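Family 88 glycosyl hydrolase (PDB 5NOA) probably acts as a polysaccharide lyase that helps remove the rhamnose caps of complex arabinogalactan proteins. Local coordinates at residues 45-51 and 76-80. Sequence-based numbering, arbitrary orientation.
Sequences QTNHPEH and EYLEY
Tyr80 inserts its ring between the side chains of Gln45 and His51. Gln45 and Thr46 are helical, and the chain then leaves helix 29-47 as loop. His48 (phi/psi -131/65) turns the chain, Pro49 is near-helical (-68/-23), and Glu50 and His51 are extended. Residues 76-80 are a regular turn of helix 75-87, with Tyr80 N bonded to Glu76 O at 3.0 Å. The nearest CA pair is Gln45 and Tyr80, 7.8 Å apart, and both CA-to-CB bonds point toward the other segment.

Tyr80 is t (chi1 -165°, chi2 81°), which carries its ring across to the loop. Its OH donates to His48 O at 2.6 Å. Gln45 is m,t with chi3 0°. Its CG sits 3.6 Å from the Tyr80 ring centroid, almost on the ring normal, as a CH-pi contact. Its OE1 reaches the ring edge of Tyr77 at CD1 (3.5 Å), while its NE2 bonds Tyr61 of helix 56-72. Tyr77 is m, and its OH bonds His38. The opposite face of Tyr80 receives His51, also m, with chi2 -62°. The edge of His51 points at the face of Tyr80 (T-shaped), centroids 4.7 Å apart and planes at 62°. His51 CE1 lies 3.1 Å from Tyr80 O. Water 1 is 2.8 Å from His51 NE2 and donates a weak bond to Glu79 O at 3.5 Å.

This surface contact joins the end of helix 29-47 and the loop that follows it to helix 75-87, in a mainly helical fold consistent with the six-hairpin clan. Direct polar linkage between the segments rests on one short hydroxyl-to-carbonyl bond. The tyrosine thus combines a CH-pi contact on one face and a histidine edge on the other with a directional bond at its tip, without any salt bridge between the segments.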
loop_
_atom_site.group_PDB
_atom_site.type_symbol
_atom_site.label_atom_id
_atom_site.label_comp_id
_atom_site.label_asym_id
_atom_site.label_seq_id
_atom_site.Cartn_x
_atom_site.Cartn_y
_atom_site.Cartn_z
ATOM N N GLN A 45 3.762 1.022 18.544
ATOM C CA GLN A 45 3.754 2.364 19.154
ATOM C C GLN A 45 4.580 2.434 20.446
ATOM O O GLN A 45 5.269 3.422 20.690
ATOM C CB GLN A 45 2.333 2.860 19.345
ATOM C CG GLN A 45 1.650 3.099 18.015
ATOM C CD GLN A 45 0.214 3.576 18.083
ATOM O OE1 GLN A 45 -0.353 3.762 19.165
ATOM N NE2 GLN A 45 -0.404 3.755 16.916
ATOM N N THR A 46 4.551 1.336 21.212
ATOM C CA THR A 46 5.373 1.245 22.419
ATOM C C THR A 46 6.848 1.346 22.103
ATOM O O THR A 46 7.616 1.964 22.844
ATOM C CB THR A 46 5.072 -0.075 23.175
ATOM O OG1 THR A 46 3.746 0.014 23.679
ATOM C CG2 THR A 46 6.041 -0.327 24.308
ATOM N N ASN A 47 7.254 0.698 21.025
ATOM C CA ASN A 47 8.652 0.652 20.665
ATOM C C ASN A 47 9.120 1.866 19.833
ATOM O O ASN A 47 10.301 2.028 19.599
ATOM C CB ASN A 47 8.899 -0.685 19.969
ATOM C CG ASN A 47 8.979 -1.821 20.963
ATOM O OD1 ASN A 47 9.966 -1.917 21.660
ATOM N ND2 ASN A 47 7.942 -2.651 21.075
ATOM N N HIS A 48 8.171 2.710 19.418
ATOM C CA HIS A 48 8.450 3.934 18.648
ATOM C C HIS A 48 7.743 5.154 19.253
ATOM O O HIS A 48 6.870 5.734 18.631
ATOM C CB HIS A 48 8.093 3.720 17.190
ATOM C CG HIS A 48 8.854 2.604 16.586
ATOM N ND1 HIS A 48 8.460 1.289 16.677
ATOM C CD2 HIS A 48 10.052 2.602 15.964
ATOM C CE1 HIS A 48 9.369 0.523 16.100
ATOM N NE2 HIS A 48 10.343 1.297 15.656
ATOM N N PRO A 49 8.123 5.554 20.466
ATOM C CA PRO A 49 7.447 6.710 21.074
ATOM C C PRO A 49 7.737 8.031 20.378
ATOM O O PRO A 49 6.938 8.949 20.511
ATOM C CB PRO A 49 8.008 6.729 22.498
ATOM C CG PRO A 49 9.320 6.027 22.404
ATOM C CD PRO A 49 9.082 4.942 21.397
ATOM N N GLU A 50 8.858 8.123 19.666
ATOM C CA GLU A 50 9.237 9.356 18.985
ATOM C C GLU A 50 8.951 9.255 17.496
ATOM O O GLU A 50 9.195 8.234 16.849
ATOM C CB GLU A 50 10.691 9.687 19.243
ATOM C CG GLU A 50 10.976 9.975 20.722
ATOM C CD GLU A 50 12.369 10.561 20.960
ATOM O OE1 GLU A 50 13.380 9.887 20.645
ATOM O OE2 GLU A 50 12.459 11.702 21.471
ATOM N N HIS A 51 8.437 10.340 16.937
ATOM C CA HIS A 51 8.109 10.404 15.533
ATOM C C HIS A 51 9.297 10.810 14.693
ATOM O O HIS A 51 10.118 11.643 15.066
ATOM C CB HIS A 51 6.997 11.399 15.322
ATOM C CG HIS A 51 5.741 10.996 16.004
ATOM N ND1 HIS A 51 5.075 9.837 15.677
ATOM C CD2 HIS A 51 5.054 11.559 17.029
ATOM C CE1 HIS A 51 4.038 9.696 16.478
ATOM N NE2 HIS A 51 3.996 10.732 17.296
ATOM N N GLU A 76 -5.801 6.542 21.290
ATOM C CA GLU A 76 -4.365 6.573 21.210
ATOM C C GLU A 76 -3.870 6.472 19.768
ATOM O O GLU A 76 -2.808 7.036 19.440
ATOM C CB GLU A 76 -3.762 5.438 22.045
ATOM C CG GLU A 76 -3.931 5.627 23.541
ATOM C CD GLU A 76 -5.204 5.046 24.151
ATOM O OE1 GLU A 76 -6.230 4.787 23.455
ATOM O OE2 GLU A 76 -5.163 4.881 25.403
ATOM N N TYR A 77 -4.572 5.753 18.903
ATOM C CA TYR A 77 -4.127 5.638 17.527
ATOM C C TYR A 77 -4.236 6.937 16.785
ATOM O O TYR A 77 -3.330 7.342 16.079
ATOM C CB TYR A 77 -4.865 4.500 16.796
ATOM C CG TYR A 77 -4.673 3.115 17.413
ATOM C CD1 TYR A 77 -3.669 2.836 18.310
ATOM C CD2 TYR A 77 -5.495 2.076 17.040
ATOM C CE1 TYR A 77 -3.508 1.575 18.860
ATOM C CE2 TYR A 77 -5.357 0.800 17.569
ATOM C CZ TYR A 77 -4.364 0.547 18.488
ATOM O OH TYR A 77 -4.238 -0.703 19.039
ATOM N N LEU A 78 -5.353 7.620 16.985
ATOM C CA LEU A 78 -5.520 8.945 16.368
ATOM C C LEU A 78 -4.447 9.910 16.849
ATOM O O LEU A 78 -3.834 10.625 16.064
ATOM C CB LEU A 78 -6.906 9.490 16.668
ATOM C CG LEU A 78 -7.201 10.894 16.128
ATOM C CD1 LEU A 78 -7.039 10.924 14.614
ATOM C CD2 LEU A 78 -8.601 11.315 16.529
ATOM N N GLU A 79 -4.201 9.894 18.152
ATOM C CA GLU A 79 -3.190 10.761 18.707
ATOM C C GLU A 79 -1.800 10.505 18.142
ATOM O O GLU A 79 -1.028 11.442 17.928
ATOM C CB GLU A 79 -3.206 10.704 20.236
ATOM C CG GLU A 79 -4.491 11.318 20.816
ATOM C CD GLU A 79 -4.904 12.671 20.195
ATOM O OE1 GLU A 79 -4.105 13.635 20.316
ATOM O OE2 GLU A 79 -6.035 12.776 19.592
ATOM N N TYR A 80 -1.475 9.251 17.876
ATOM C CA TYR A 80 -0.172 8.901 17.348
ATOM C C TYR A 80 0.040 9.457 15.948
ATOM O O TYR A 80 1.083 10.023 15.657
ATOM C CB TYR A 80 -0.023 7.378 17.366
ATOM C CG TYR A 80 1.394 6.896 17.176
ATOM C CD1 TYR A 80 2.291 6.875 18.214
ATOM C CD2 TYR A 80 1.825 6.405 15.941
ATOM C CE1 TYR A 80 3.580 6.441 18.059
ATOM C CE2 TYR A 80 3.103 5.946 15.780
ATOM C CZ TYR A 80 3.966 5.951 16.841
ATOM O OH TYR A 80 5.251 5.466 16.659
HETATM O O HOH W 1 2.154 11.350 19.363
#